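Nucleoside phosphorylase, putative (Trypanosoma brucei, PDB 3BJE) is a homodimeric uridine phosphorylase, which uses phosphate to split uridine into uracil and ribose 1-phosphate. Local coordinates at residues 121-126 and 136-141; 146-151 and 314-319; 173-178 and 203-208; 193-198 and 275-280. One frame throughout, in Å; residues are numbered along the deposited sequence. Where two conformers were deposited one is given.

Contact 1. Residues 121-126 and 136-141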
loop_
_atom_site.group_PDB
_atom_site.type_symbol
_atom_site.label_atom_id
_atom_site.label_comp_id
_atom_site.label_asym_id
_atom_site.label_seq_id
_atom_site.Cartn_x
_atom_site.Cartn_y
_atom_site.Cartn_z
ATOM N N ARG A 121 27.580 4.568 6.424
ATOM C CA ARG A 121 28.191 5.351 7.477
ATOM C C ARG A 121 28.321 4.531 8.747
ATOM O O ARG A 121 27.490 3.668 9.021
ATOM C CB ARG A 121 27.333 6.587 7.749
ATOM C CG ARG A 121 27.243 7.554 6.564
ATOM C CD ARG A 121 26.409 8.790 6.889
ATOM N NE ARG A 121 26.152 9.549 5.672
ATOM C CZ ARG A 121 27.042 10.319 5.051
ATOM N NH1 ARG A 121 28.268 10.481 5.538
ATOM N NH2 ARG A 121 26.702 10.943 3.930
ATOM N N HIS A 122 29.364 4.805 9.529
ATOM C CA HIS A 122 29.565 4.112 10.790
ATOM C C HIS A 122 28.580 4.633 11.809
ATOM O O HIS A 122 28.164 5.794 11.751
ATOM C CB HIS A 122 30.963 4.345 11.371
ATOM C CG HIS A 122 32.080 4.000 10.445
ATOM N ND1 HIS A 122 32.250 2.737 9.928
ATOM C CD2 HIS A 122 33.088 4.755 9.949
ATOM C CE1 HIS A 122 33.317 2.728 9.147
ATOM N NE2 HIS A 122 33.849 3.938 9.148
ATOM N N ARG A 123 28.248 3.765 12.756
ATOM C CA ARG A 123 27.523 4.152 13.956
ATOM C C ARG A 123 28.352 3.757 15.165
ATOM O O ARG A 123 29.164 2.831 15.098
ATOM C CB ARG A 123 26.192 3.436 14.018
ATOM C CG ARG A 123 25.192 3.877 12.991
ATOM C CD ARG A 123 23.928 3.146 13.255
ATOM N NE ARG A 123 22.820 3.524 12.387
ATOM C CZ ARG A 123 21.568 3.151 12.633
ATOM N NH1 ARG A 123 21.276 2.464 13.734
ATOM N NH2 ARG A 123 20.598 3.514 11.817
ATOM N N LYS A 124 28.141 4.456 16.274
ATOM C CA LYS A 124 28.863 4.154 17.507
ATOM C C LYS A 124 28.601 2.707 17.916
ATOM O O LYS A 124 27.467 2.237 17.876
ATOM C CB LYS A 124 28.466 5.123 18.621
ATOM C CG LYS A 124 29.004 6.531 18.396
ATOM C CD LYS A 124 29.019 7.362 19.671
ATOM C CE LYS A 124 29.665 8.726 19.429
ATOM N NZ LYS A 124 29.810 9.526 20.680
ATOM N N GLY A 125 29.667 1.995 18.268
ATOM C CA GLY A 125 29.561 0.584 18.635
ATOM C C GLY A 125 29.837 -0.404 17.511
ATOM O O GLY A 125 29.996 -1.595 17.768
ATOM N N ASP A 126 29.893 0.063 16.267
ATOM C CA ASP A 126 30.316 -0.807 15.167
ATOM C C ASP A 126 31.683 -1.405 15.467
ATOM O O ASP A 126 32.607 -0.683 15.833
ATOM C CB ASP A 126 30.388 -0.043 13.846
ATOM C CG ASP A 126 29.023 0.289 13.288
ATOM O OD1 ASP A 126 28.010 -0.191 13.836
ATOM O OD2 ASP A 126 28.968 1.041 12.304
ATOM N N PHE A 136 27.376 8.380 12.357
ATOM C CA PHE A 136 26.031 8.869 12.160
ATOM C C PHE A 136 25.205 8.595 13.415
ATOM O O PHE A 136 25.200 7.472 13.915
ATOM C CB PHE A 136 25.394 8.178 10.963
ATOM C CG PHE A 136 24.019 8.659 10.668
ATOM C CD1 PHE A 136 23.824 9.822 9.938
ATOM C CD2 PHE A 136 22.907 7.943 11.116
ATOM C CE1 PHE A 136 22.550 10.277 9.664
ATOM C CE2 PHE A 136 21.630 8.398 10.854
ATOM C CZ PHE A 136 21.447 9.561 10.124
ATOM N N ASP A 137 24.517 9.627 13.907
ATOM C CA ASP A 137 23.621 9.517 15.066
ATOM C C ASP A 137 22.164 9.381 14.601
ATOM O O ASP A 137 21.536 10.369 14.230
ATOM C CB ASP A 137 23.756 10.759 15.946
ATOM C CG ASP A 137 22.920 10.685 17.215
ATOM O OD1 ASP A 137 22.141 9.726 17.396
ATOM O OD2 ASP A 137 23.056 11.606 18.047
ATOM N N PRO A 138 21.605 8.158 14.666
ATOM C CA PRO A 138 20.229 7.940 14.225
ATOM C C PRO A 138 19.192 8.756 14.983
ATOM O O PRO A 138 18.121 9.016 14.444
ATOM C CB PRO A 138 19.993 6.443 14.458
ATOM C CG PRO A 138 21.313 5.862 14.728
ATOM C CD PRO A 138 22.220 6.928 15.189
ATOM N N SER A 139 19.502 9.149 16.213
ATOM C CA SER A 139 18.540 9.899 17.001
ATOM C C SER A 139 18.302 11.300 16.449
ATOM O O SER A 139 17.365 11.978 16.874
ATOM C CB SER A 139 18.970 9.959 18.466
ATOM O OG SER A 139 20.107 10.777 18.620
ATOM N N THR A 140 19.146 11.733 15.509
ATOM C CA THR A 140 18.965 13.017 14.835
ATOM C C THR A 140 17.766 13.003 13.886
ATOM O O THR A 140 17.242 14.059 13.536
ATOM C CB THR A 140 20.237 13.456 14.058
ATOM O OG1 THR A 140 20.511 12.545 12.980
ATOM C CG2 THR A 140 21.440 13.542 15.009
ATOM N N MET A 141 17.327 11.817 13.469
ATOM C CA MET A 141 16.182 11.709 12.588
ATOM C C MET A 141 14.898 11.791 13.395
ATOM O O MET A 141 14.704 11.029 14.345
ATOM C CB MET A 141 16.231 10.386 11.823
ATOM C CG MET A 141 17.475 10.224 10.941
ATOM S SD MET A 141 17.599 11.508 9.662
ATOM C CE MET A 141 16.012 11.326 8.825
HETATM O O HOH W 1 26.091 6.456 16.169
#

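Contact 2. Residues 146-151 and 314-319. With URA (uracil), chain D; R1P (1-O-phosphono-alpha-D-ribofuranose), chain C.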
loop_
_atom_site.group_PDB
_atom_site.type_symbol
_atom_site.label_atom_id
_atom_site.label_comp_id
_atom_site.label_asym_id
_atom_site.label_seq_id
_atom_site.Cartn_x
_atom_site.Cartn_y
_atom_site.Cartn_z
ATOM N N LEU A 146 1.509 13.080 9.713
ATOM C CA LEU A 146 0.299 13.883 9.921
ATOM C C LEU A 146 -0.727 13.379 8.915
ATOM O O LEU A 146 -0.589 13.588 7.708
ATOM C CB LEU A 146 0.547 15.386 9.748
ATOM C CG LEU A 146 -0.712 16.275 9.781
ATOM C CD1 LEU A 146 -1.596 16.044 11.030
ATOM C CD2 LEU A 146 -0.346 17.745 9.667
ATOM N N GLY A 147 -1.733 12.663 9.422
ATOM C CA GLY A 147 -2.646 11.958 8.563
ATOM C C GLY A 147 -4.102 12.170 8.876
ATOM O O GLY A 147 -4.474 13.104 9.592
ATOM N N THR A 148 -4.934 11.325 8.278
ATOM C CA THR A 148 -6.351 11.262 8.607
ATOM C C THR A 148 -6.623 9.860 9.102
ATOM O O THR A 148 -5.849 8.953 8.851
ATOM C CB THR A 148 -7.259 11.586 7.400
ATOM O OG1 THR A 148 -7.040 10.642 6.339
ATOM C CG2 THR A 148 -7.023 13.037 6.922
ATOM N N CYS A 149 -7.713 9.680 9.825
ATOM C CA CYS A 149 -7.986 8.354 10.380
ATOM C C CYS A 149 -9.436 8.169 10.760
ATOM O O CYS A 149 -10.242 9.118 10.724
ATOM C CB CYS A 149 -7.118 8.143 11.625
ATOM S SG CYS A 149 -7.593 9.254 13.004
ATOM N N GLY A 150 -9.782 6.935 11.112
ATOM C CA GLY A 150 -11.049 6.648 11.774
ATOM C C GLY A 150 -10.833 6.484 13.263
ATOM O O GLY A 150 -9.694 6.267 13.700
ATOM N N SER A 151 -11.905 6.638 14.046
ATOM C CA SER A 151 -11.847 6.315 15.475
ATOM C C SER A 151 -12.984 5.385 15.880
ATOM O O SER A 151 -14.144 5.662 15.576
ATOM C CB SER A 151 -11.902 7.564 16.354
ATOM O OG SER A 151 -11.936 7.207 17.733
ATOM N N VAL A 314 -5.925 13.385 12.008
ATOM C CA VAL A 314 -7.213 14.015 12.179
ATOM C C VAL A 314 -8.323 12.967 12.002
ATOM O O VAL A 314 -8.339 12.234 11.015
ATOM C CB VAL A 314 -7.395 15.192 11.161
ATOM C CG1 VAL A 314 -8.768 15.853 11.286
ATOM C CG2 VAL A 314 -6.293 16.243 11.341
ATOM N N VAL A 315 -9.268 12.938 12.945
ATOM C CA VAL A 315 -10.355 11.952 12.903
ATOM C C VAL A 315 -11.401 12.411 11.895
ATOM O O VAL A 315 -12.147 13.350 12.157
ATOM C CB VAL A 315 -10.975 11.728 14.301
ATOM C CG1 VAL A 315 -12.177 10.746 14.262
ATOM C CG2 VAL A 315 -9.921 11.225 15.267
ATOM N N VAL A 316 -11.433 11.768 10.730
ATOM C CA VAL A 316 -12.382 12.115 9.668
ATOM C C VAL A 316 -13.533 11.116 9.527
ATOM O O VAL A 316 -14.472 11.352 8.770
ATOM C CB VAL A 316 -11.682 12.264 8.310
ATOM C CG1 VAL A 316 -10.599 13.345 8.373
ATOM C CG2 VAL A 316 -11.079 10.924 7.862
ATOM N N SER A 317 -13.461 10.011 10.258
ATOM C CA SER A 317 -14.529 9.026 10.241
ATOM C C SER A 317 -14.795 8.560 11.655
ATOM O O SER A 317 -13.903 8.070 12.342
ATOM C CB SER A 317 -14.155 7.834 9.367
ATOM O OG SER A 317 -15.153 6.830 9.449
ATOM N N LYS A 318 -16.027 8.748 12.107
ATOM C CA LYS A 318 -16.436 8.227 13.393
ATOM C C LYS A 318 -17.221 6.995 13.049
ATOM O O LYS A 318 -18.255 7.057 12.386
ATOM C CB LYS A 318 -17.285 9.221 14.184
ATOM C CG LYS A 318 -16.478 10.263 14.970
ATOM C CD LYS A 318 -15.526 9.672 16.030
ATOM C CE LYS A 318 -16.212 8.864 17.134
ATOM N NZ LYS A 318 -16.795 9.705 18.212
ATOM N N ARG A 319 -16.678 5.868 13.479
ATOM C CA ARG A 319 -17.207 4.574 13.140
ATOM C C ARG A 319 -18.245 4.164 14.198
ATOM O O ARG A 319 -18.986 3.208 14.001
ATOM C CB ARG A 319 -16.039 3.578 13.043
ATOM C CG ARG A 319 -14.910 3.983 12.031
ATOM C CD ARG A 319 -15.287 3.696 10.570
ATOM N NE ARG A 319 -15.841 2.351 10.355
ATOM C CZ ARG A 319 -15.126 1.235 10.183
ATOM N NH1 ARG A 319 -13.796 1.275 10.176
ATOM N NH2 ARG A 319 -15.748 0.071 10.011
HETATM N N1 URA D . -8.401 6.698 7.037
HETATM C C2 URA D . -8.485 5.381 7.326
HETATM O O2 URA D . -7.536 4.579 7.055
HETATM N N3 URA D . -9.583 4.900 7.886
HETATM C C4 URA D . -10.630 5.697 8.173
HETATM O O4 URA D . -11.632 5.187 8.704
HETATM C C5 URA D . -10.571 7.043 7.872
HETATM C C6 URA D . -9.416 7.530 7.289
HETATM C C5 R1P C . -7.057 6.276 3.345
HETATM O O5 R1P C . -8.130 7.139 2.940
HETATM C C4 R1P C . -5.808 7.083 3.650
HETATM O O4 R1P C . -6.088 8.168 4.552
HETATM C C1 R1P C . -5.301 8.050 5.743
HETATM C C2 R1P C . -4.964 6.551 5.803
HETATM O O2 R1P C . -3.891 6.158 6.690
HETATM C C3 R1P C . -4.736 6.241 4.321
HETATM O O3 R1P C . -3.449 6.683 3.857
HETATM O O1 R1P C . -4.141 8.947 5.773
HETATM P P R1P C . -3.748 10.129 4.743
HETATM O O1P R1P C . -3.498 9.299 3.476
HETATM O O2P R1P C . -2.487 10.728 5.342
HETATM O O3P R1P C . -4.898 11.070 4.581
#

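Contact 3. Residues 173-178 and 203-208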
loop_
_atom_site.group_PDB
_atom_site.type_symbol
_atom_site.label_atom_id
_atom_site.label_comp_id
_atom_site.label_asym_id
_atom_site.label_seq_id
_atom_site.Cartn_x
_atom_site.Cartn_y
_atom_site.Cartn_z
ATOM N N THR A 173 3.527 -6.027 7.232
ATOM C CA THR A 173 4.734 -5.545 6.582
ATOM C C THR A 173 5.949 -5.776 7.480
ATOM O O THR A 173 6.985 -6.293 7.038
ATOM C CB THR A 173 4.557 -4.080 6.167
ATOM O OG1 THR A 173 3.638 -4.048 5.065
ATOM C CG2 THR A 173 5.905 -3.437 5.751
ATOM N N SER A 174 5.816 -5.424 8.757
ATOM C CA SER A 174 6.921 -5.611 9.698
ATOM C C SER A 174 7.198 -7.069 10.043
ATOM O O SER A 174 8.241 -7.372 10.602
ATOM C CB SER A 174 6.706 -4.784 10.972
ATOM O OG SER A 174 6.498 -3.405 10.637
ATOM N N LEU A 175 6.301 -7.997 9.703
ATOM C CA LEU A 175 6.631 -9.408 9.892
ATOM C C LEU A 175 7.836 -9.864 9.070
ATOM O O LEU A 175 8.425 -10.883 9.386
ATOM C CB LEU A 175 5.428 -10.321 9.610
ATOM C CG LEU A 175 4.193 -10.235 10.494
ATOM C CD1 LEU A 175 3.293 -11.456 10.226
ATOM C CD2 LEU A 175 4.504 -10.131 11.972
ATOM N N TYR A 176 8.207 -9.098 8.035
ATOM C CA TYR A 176 9.356 -9.361 7.185
ATOM C C TYR A 176 10.628 -8.769 7.802
ATOM O O TYR A 176 11.710 -8.998 7.285
ATOM C CB TYR A 176 9.073 -8.849 5.762
ATOM C CG TYR A 176 8.077 -9.775 5.149
ATOM C CD1 TYR A 176 8.483 -10.962 4.574
ATOM C CD2 TYR A 176 6.730 -9.542 5.240
ATOM C CE1 TYR A 176 7.562 -11.892 4.083
ATOM C CE2 TYR A 176 5.804 -10.461 4.752
ATOM C CZ TYR A 176 6.230 -11.627 4.158
ATOM O OH TYR A 176 5.320 -12.555 3.708
ATOM N N TYR A 177 10.475 -8.082 8.938
ATOM C CA TYR A 177 11.569 -7.495 9.699
ATOM C C TYR A 177 11.580 -8.047 11.129
ATOM O O TYR A 177 11.826 -7.324 12.106
ATOM C CB TYR A 177 11.436 -5.985 9.718
ATOM C CG TYR A 177 11.588 -5.337 8.357
ATOM C CD1 TYR A 177 12.749 -4.668 8.015
ATOM C CD2 TYR A 177 10.571 -5.404 7.409
ATOM C CE1 TYR A 177 12.905 -4.092 6.780
ATOM C CE2 TYR A 177 10.715 -4.838 6.148
ATOM C CZ TYR A 177 11.892 -4.161 5.837
ATOM O OH TYR A 177 12.074 -3.544 4.618
ATOM N N SER A 178 11.351 -9.361 11.226
ATOM C CA SER A 178 11.357 -10.118 12.487
ATOM C C SER A 178 10.381 -9.641 13.571
ATOM O O SER A 178 10.590 -9.925 14.750
ATOM C CB SER A 178 12.767 -10.161 13.062
ATOM O OG SER A 178 13.670 -10.744 12.146
ATOM N N ALA A 203 -7.117 -14.350 14.921
ATOM C CA ALA A 203 -6.819 -15.083 13.684
ATOM C C ALA A 203 -5.564 -14.592 12.959
ATOM O O ALA A 203 -5.155 -15.192 11.965
ATOM C CB ALA A 203 -8.016 -15.001 12.749
ATOM N N ILE A 204 -4.952 -13.520 13.466
ATOM C CA ILE A 204 -3.875 -12.823 12.747
ATOM C C ILE A 204 -2.642 -12.719 13.633
ATOM O O ILE A 204 -2.746 -12.407 14.803
ATOM C CB ILE A 204 -4.318 -11.391 12.352
ATOM C CG1 ILE A 204 -5.630 -11.438 11.551
ATOM C CG2 ILE A 204 -3.223 -10.644 11.570
ATOM C CD1 ILE A 204 -5.470 -12.047 10.138
ATOM N N ASP A 205 -1.463 -12.939 13.060
ATOM C CA ASP A 205 -0.193 -12.767 13.790
ATOM C C ASP A 205 0.138 -11.263 13.845
ATOM O O ASP A 205 1.080 -10.782 13.213
ATOM C CB ASP A 205 0.938 -13.573 13.129
ATOM C CG ASP A 205 2.226 -13.544 13.918
ATOM O OD1 ASP A 205 2.246 -13.095 15.083
ATOM O OD2 ASP A 205 3.248 -13.991 13.371
ATOM N N ILE A 206 -0.661 -10.516 14.603
ATOM C CA ILE A 206 -0.458 -9.069 14.751
ATOM C C ILE A 206 0.872 -8.742 15.425
ATOM O O ILE A 206 1.441 -9.565 16.153
ATOM C CB ILE A 206 -1.606 -8.397 15.521
ATOM C CG1 ILE A 206 -1.723 -8.974 16.937
ATOM C CG2 ILE A 206 -2.913 -8.598 14.782
ATOM C CD1 ILE A 206 -2.554 -8.132 17.876
ATOM N N TYR A 207 1.382 -7.549 15.154
ATOM C CA TYR A 207 2.527 -7.053 15.871
ATOM C C TYR A 207 2.191 -5.733 16.565
ATOM O O TYR A 207 1.073 -5.236 16.453
ATOM C CB TYR A 207 3.732 -6.914 14.968
ATOM C CG TYR A 207 3.643 -5.913 13.847
ATOM C CD1 TYR A 207 4.207 -4.645 13.974
ATOM C CD2 TYR A 207 3.037 -6.241 12.640
ATOM C CE1 TYR A 207 4.142 -3.726 12.941
ATOM C CE2 TYR A 207 2.968 -5.327 11.591
ATOM C CZ TYR A 207 3.537 -4.066 11.751
ATOM O OH TYR A 207 3.547 -3.153 10.712
ATOM N N THR A 208 3.145 -5.218 17.344
ATOM C CA THR A 208 2.976 -3.955 18.032
ATOM C C THR A 208 4.197 -3.076 17.841
ATOM O O THR A 208 5.272 -3.548 17.454
ATOM C CB THR A 208 2.755 -4.176 19.541
ATOM O OG1 THR A 208 3.865 -4.891 20.084
ATOM C CG2 THR A 208 1.446 -4.978 19.826
#

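Contact 4. Residues 193-198 and 275-280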
loop_
_atom_site.group_PDB
_atom_site.type_symbol
_atom_site.label_atom_id
_atom_site.label_comp_id
_atom_site.label_asym_id
_atom_site.label_seq_id
_atom_site.Cartn_x
_atom_site.Cartn_y
_atom_site.Cartn_z
ATOM N N ARG A 193 -1.535 -9.381 23.987
ATOM C CA ARG A 193 -2.317 -10.402 24.691
ATOM C C ARG A 193 -3.801 -10.040 24.665
ATOM O O ARG A 193 -4.643 -10.882 24.353
ATOM C CB ARG A 193 -1.841 -10.575 26.152
ATOM C CG ARG A 193 -2.622 -11.621 26.938
ATOM C CD ARG A 193 -2.223 -11.639 28.399
ATOM N NE ARG A 193 -2.797 -10.539 29.177
ATOM C CZ ARG A 193 -3.990 -10.570 29.778
ATOM N NH1 ARG A 193 -4.792 -11.624 29.659
ATOM N NH2 ARG A 193 -4.401 -9.520 30.483
ATOM N N ILE A 194 -4.126 -8.801 25.013
ATOM C CA ILE A 194 -5.512 -8.374 25.074
ATOM C C ILE A 194 -6.147 -8.415 23.691
ATOM O O ILE A 194 -7.237 -8.943 23.514
ATOM C CB ILE A 194 -5.639 -6.966 25.717
ATOM C CG1 ILE A 194 -5.285 -7.026 27.201
ATOM C CG2 ILE A 194 -7.043 -6.387 25.547
ATOM C CD1 ILE A 194 -6.311 -7.757 28.075
ATOM N N VAL A 195 -5.453 -7.891 22.691
ATOM C CA VAL A 195 -5.997 -7.896 21.330
ATOM C C VAL A 195 -6.207 -9.330 20.814
ATOM O O VAL A 195 -7.234 -9.631 20.199
ATOM C CB VAL A 195 -5.082 -7.106 20.345
ATOM C CG1 VAL A 195 -5.580 -7.270 18.906
ATOM C CG2 VAL A 195 -5.056 -5.628 20.718
ATOM N N ARG A 196 -5.244 -10.216 21.044
ATOM C CA ARG A 196 -5.373 -11.609 20.613
ATOM C C ARG A 196 -6.486 -12.372 21.344
ATOM O O ARG A 196 -7.103 -13.268 20.756
ATOM C CB ARG A 196 -4.040 -12.335 20.795
ATOM C CG ARG A 196 -2.952 -11.844 19.850
ATOM C CD ARG A 196 -3.007 -12.565 18.530
ATOM N NE ARG A 196 -2.708 -13.983 18.732
ATOM C CZ ARG A 196 -2.725 -14.896 17.765
ATOM N NH1 ARG A 196 -2.994 -14.543 16.517
ATOM N NH2 ARG A 196 -2.444 -16.166 18.049
ATOM N N GLU A 197 -6.733 -12.048 22.611
ATOM C CA GLU A 197 -7.698 -12.801 23.414
ATOM C C GLU A 197 -9.115 -12.288 23.257
ATOM O O GLU A 197 -10.068 -13.065 23.303
ATOM C CB GLU A 197 -7.287 -12.806 24.895
ATOM C CG GLU A 197 -6.052 -13.675 25.125
ATOM C CD GLU A 197 -5.546 -13.705 26.569
ATOM O OE1 GLU A 197 -6.082 -12.984 27.439
ATOM O OE2 GLU A 197 -4.583 -14.464 26.823
ATOM N N GLN A 198 -9.232 -10.986 23.017
ATOM C CA GLN A 198 -10.508 -10.282 23.073
ATOM C C GLN A 198 -10.984 -9.689 21.746
ATOM O O GLN A 198 -11.913 -8.876 21.746
ATOM C CB GLN A 198 -10.430 -9.169 24.114
ATOM C CG GLN A 198 -10.204 -9.686 25.534
ATOM C CD GLN A 198 -10.110 -8.580 26.554
ATOM O OE1 GLN A 198 -10.598 -7.468 26.326
ATOM N NE2 GLN A 198 -9.471 -8.872 27.691
ATOM N N GLY A 275 -12.896 -0.988 19.997
ATOM C CA GLY A 275 -13.433 0.041 20.877
ATOM C C GLY A 275 -13.702 -0.415 22.294
ATOM O O GLY A 275 -13.813 0.438 23.208
ATOM N N SER A 276 -13.837 -1.733 22.504
ATOM C CA SER A 276 -14.188 -2.278 23.838
ATOM C C SER A 276 -12.948 -2.452 24.718
ATOM O O SER A 276 -13.070 -2.661 25.932
ATOM C CB SER A 276 -14.893 -3.620 23.696
ATOM O OG SER A 276 -13.997 -4.640 23.295
ATOM N N LEU A 277 -11.767 -2.368 24.107
ATOM C CA LEU A 277 -10.526 -2.717 24.787
ATOM C C LEU A 277 -10.047 -1.619 25.731
ATOM O O LEU A 277 -10.187 -0.418 25.454
ATOM C CB LEU A 277 -9.407 -3.070 23.794
ATOM C CG LEU A 277 -9.720 -4.118 22.723
ATOM C CD1 LEU A 277 -8.517 -4.397 21.899
ATOM C CD2 LEU A 277 -10.210 -5.411 23.379
ATOM N N LYS A 278 -9.458 -2.065 26.838
ATOM C CA LYS A 278 -8.763 -1.211 27.760
ATOM C C LYS A 278 -7.453 -1.907 28.081
ATOM O O LYS A 278 -7.444 -3.081 28.463
ATOM C CB LYS A 278 -9.602 -1.007 29.020
ATOM C CG LYS A 278 -10.859 -0.203 28.769
ATOM C CD LYS A 278 -11.637 0.061 30.046
ATOM C CE LYS A 278 -12.765 1.054 29.787
ATOM N NZ LYS A 278 -12.257 2.366 29.258
ATOM N N PHE A 279 -6.346 -1.201 27.888
ATOM C CA PHE A 279 -5.039 -1.742 28.176
ATOM C C PHE A 279 -4.571 -1.158 29.486
ATOM O O PHE A 279 -4.405 0.050 29.595
ATOM C CB PHE A 279 -4.055 -1.377 27.063
ATOM C CG PHE A 279 -4.537 -1.744 25.676
ATOM C CD1 PHE A 279 -4.914 -3.048 25.385
ATOM C CD2 PHE A 279 -4.621 -0.785 24.675
ATOM C CE1 PHE A 279 -5.364 -3.392 24.146
ATOM C CE2 PHE A 279 -5.069 -1.131 23.401
ATOM C CZ PHE A 279 -5.434 -2.439 23.138
ATOM N N ASN A 280 -4.366 -2.022 30.474
ATOM C CA ASN A 280 -3.832 -1.608 31.773
ATOM C C ASN A 280 -2.317 -1.611 31.689
ATOM O O ASN A 280 -1.667 -2.631 31.924
ATOM C CB ASN A 280 -4.327 -2.552 32.856
ATOM C CG ASN A 280 -5.828 -2.466 33.048
ATOM O OD1 ASN A 280 -6.389 -1.373 33.147
ATOM N ND2 ASN A 280 -6.489 -3.618 33.088
HETATM O O HOH W 2 -9.879 -5.014 27.504
HETATM O O HOH W 3 -13.240 -6.611 25.395
#

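Contact 1. Residues 121-126 and 136-141
Arg123 sets CG anti to its carbonyl carbon and then runs extended to NE, 3.6 Å from Pro138 CG. The guanidinium beyond lies against Pro138, whose CG sits over the centre of one face, 3.4 Å from Arg123 CZ. Nearer the backbone, Arg123 CG passes 3.7 Å from Phe136 O. Phe136 CG is anti to its backbone N (chi1 -178°), and Arg121 CD approaches the ring it starts obliquely. Phe136 CB lies 4.1 Å from Arg121 CB.

One direct hydrogen bond joins the two segments. Phe136 N gives it to His122 O at 2.8 Å, nearly straight at 172°. A water adds a second link: it accepts from Lys124 N and donates to Phe136 O. The contact thus closes the neck of a surface loop. Arg123 to Asp126 form a type II turn, in which Asp126 OD2 accepts from Arg123 N at 2.9 Å. The same carboxylate forms a salt bridge with Arg260 of the second subunit.

The loop lies between strand 119-120 and strand 142-151. Arg123 reaches Glu112 in a salt bridge and Leu305 O in a hydrogen bond. Arg121 NE hydrogen-bonds to Lys111 O. These partners place the loop neck against the C-terminal ends of helices 97-112 and 295-305.

Contact 2. Residues 146-151 and 314-319
The uracil ring has one face covered by the Cys149-Gly150 peptide and its edge met by Val316 and Ser317. These residues belong to a pair of parallel strands, 142-151 and 308-318, in the core of the phosphorylase superfamily fold, and a beta bulge shifts their register by one residue between Cys149 and Gly150. The peptide lies almost parallel to the ring, above its C4-C5 side, with Gly150 N 3.3 Å from uracil C4. Gly150 has no side chain to hold the ring off. Val316 CG2 comes in near the ring plane at C6, at 3.8 Å. Ser317 CB takes the O4 edge, 3.7 Å from that oxygen.

At the bulge, Cys149 O accepts from Val316 N at 2.9 Å and, weakly, from Ser317 N at 3.4 Å. The bulge adjoins the base site. Outside the two segments, Gln254 and Arg256 hydrogen-bond to the uracil.

Thr148 serves the sugar phosphate. Its OG1 stands between the backbone N and the carbonyl carbon (chi1 61°) and donates to O3P of the ribose 1-phosphate at 2.8 Å. Arg54 and Arg145 also bind this ligand, as do His34 and Arg74 of the second subunit. The Thr148 methyl CG2 packs 3.9 Å from Val316 CG1. On the sheet face away from Thr148, Cys149 SG rests 3.8 Å from Val315 CG2.

Contact 3. Residues 173-178 and 203-208
Tyr207, Leu175 and Ser174 carry this contact. The Tyr207 ring receives Ser174 on one face. Ser174 CB stands 3.6 Å from the ring centroid and 25° off the normal, displaced toward the rim, which makes a CH-pi contact. The nearest ring atom is Tyr207 CZ, 3.3 Å from that CB. Ser174 OG follows on to the phenol and gives a weak hydrogen bond to Tyr207 OH at 3.0 Å. Asp171 OD2 and Ser296 OG are further partners of the same hydroxyl. Two hydrogen bonds and this weak one thus hold the hydroxyl. Tyr207 CG lies between the backbone N and the carbonyl carbon (chi1 64°), which starts the ring off toward Ser174.

Leu175 approaches the same ring obliquely. Its CD2 lies 4.2 Å from Tyr207 CD2 and 3.7 Å from Asp205 O. Its other methyl, CD1, is 4.0 Å from Asp205 OD2. Asp205 is the centre of an inverse gamma turn, and its carboxylate is held by a salt bridge to Arg192.

Leu175 also packs on Ile204 of the second subunit, so the contact backs onto the dimer interface. Strand 207-210 pairs antiparallel with strand 161-169. Helix 295-305 brings Ala297 against Tyr207 and Tyr300 against Ser174, while Ile206 turns the other way, onto helix 186-198.

Contact 4. Residues 193-198 and 275-280
Gln198 runs past Leu277 in the opposite direction. Its CB meets Leu277 CD2 at 3.8 Å. The chain stays extended beyond CG (chi2 179°), and OE1 ends 3.6 Å from the same methyl. There OE1 accepts from two waters. One, 2.8 Å from Gln198 OE1, also accepts from Lys278 N. The other donates to Ser276 OG as well, so water links the tip to Lys278 N and to Ser276 OG.

Deeper in, the contact is apolar. Ile194 CB lies in the plane of the Phe279 ring, at its edge. Ile194 CG2 touches Phe279 CE1 at 3.7 Å and Leu277 CD2 at 4.0 Å. On the next residue, Val195 CG2 touches both Leu277 CD1, at 3.9 Å, and Phe279 CZ. Leu277 and Val195 cross at about a right angle.

The contact joins the C-terminal part of helix 186-198 to the link between helix 270-276 and strand 279-281. Phe279 also packs on Val288 of strand 284-292. The two segments share no direct hydrogen bond. This suggests that hydrophobic burial of four side chains supplies most of the grip, with a hydrated polar margin at Gln198.

Contact 1 comes first along the chain and closes before the others open. Contact 2 joins distant segments, and contacts 3 and 4 are nested in the connection it closes. Contacts 2, 3 and 4 reach the same mixed sheet. Contacts 3 and 4 alternate in sequence and touch: Arg196 NH1 reaches Ile204 O at 2.7 Å, a probable hydrogen bond. Their centres are about 17 Å apart, with helix 186-198 beside strand 207-210. Contact 2 supplies part of the uracil and ribose 1-phosphate pocket, and its centre lies about 35 Å from that of contact 1, across the chain's centre. Contacts 1 and 3 both meet the second subunit, which also completes the sugar-phosphate site but does not touch contact 4.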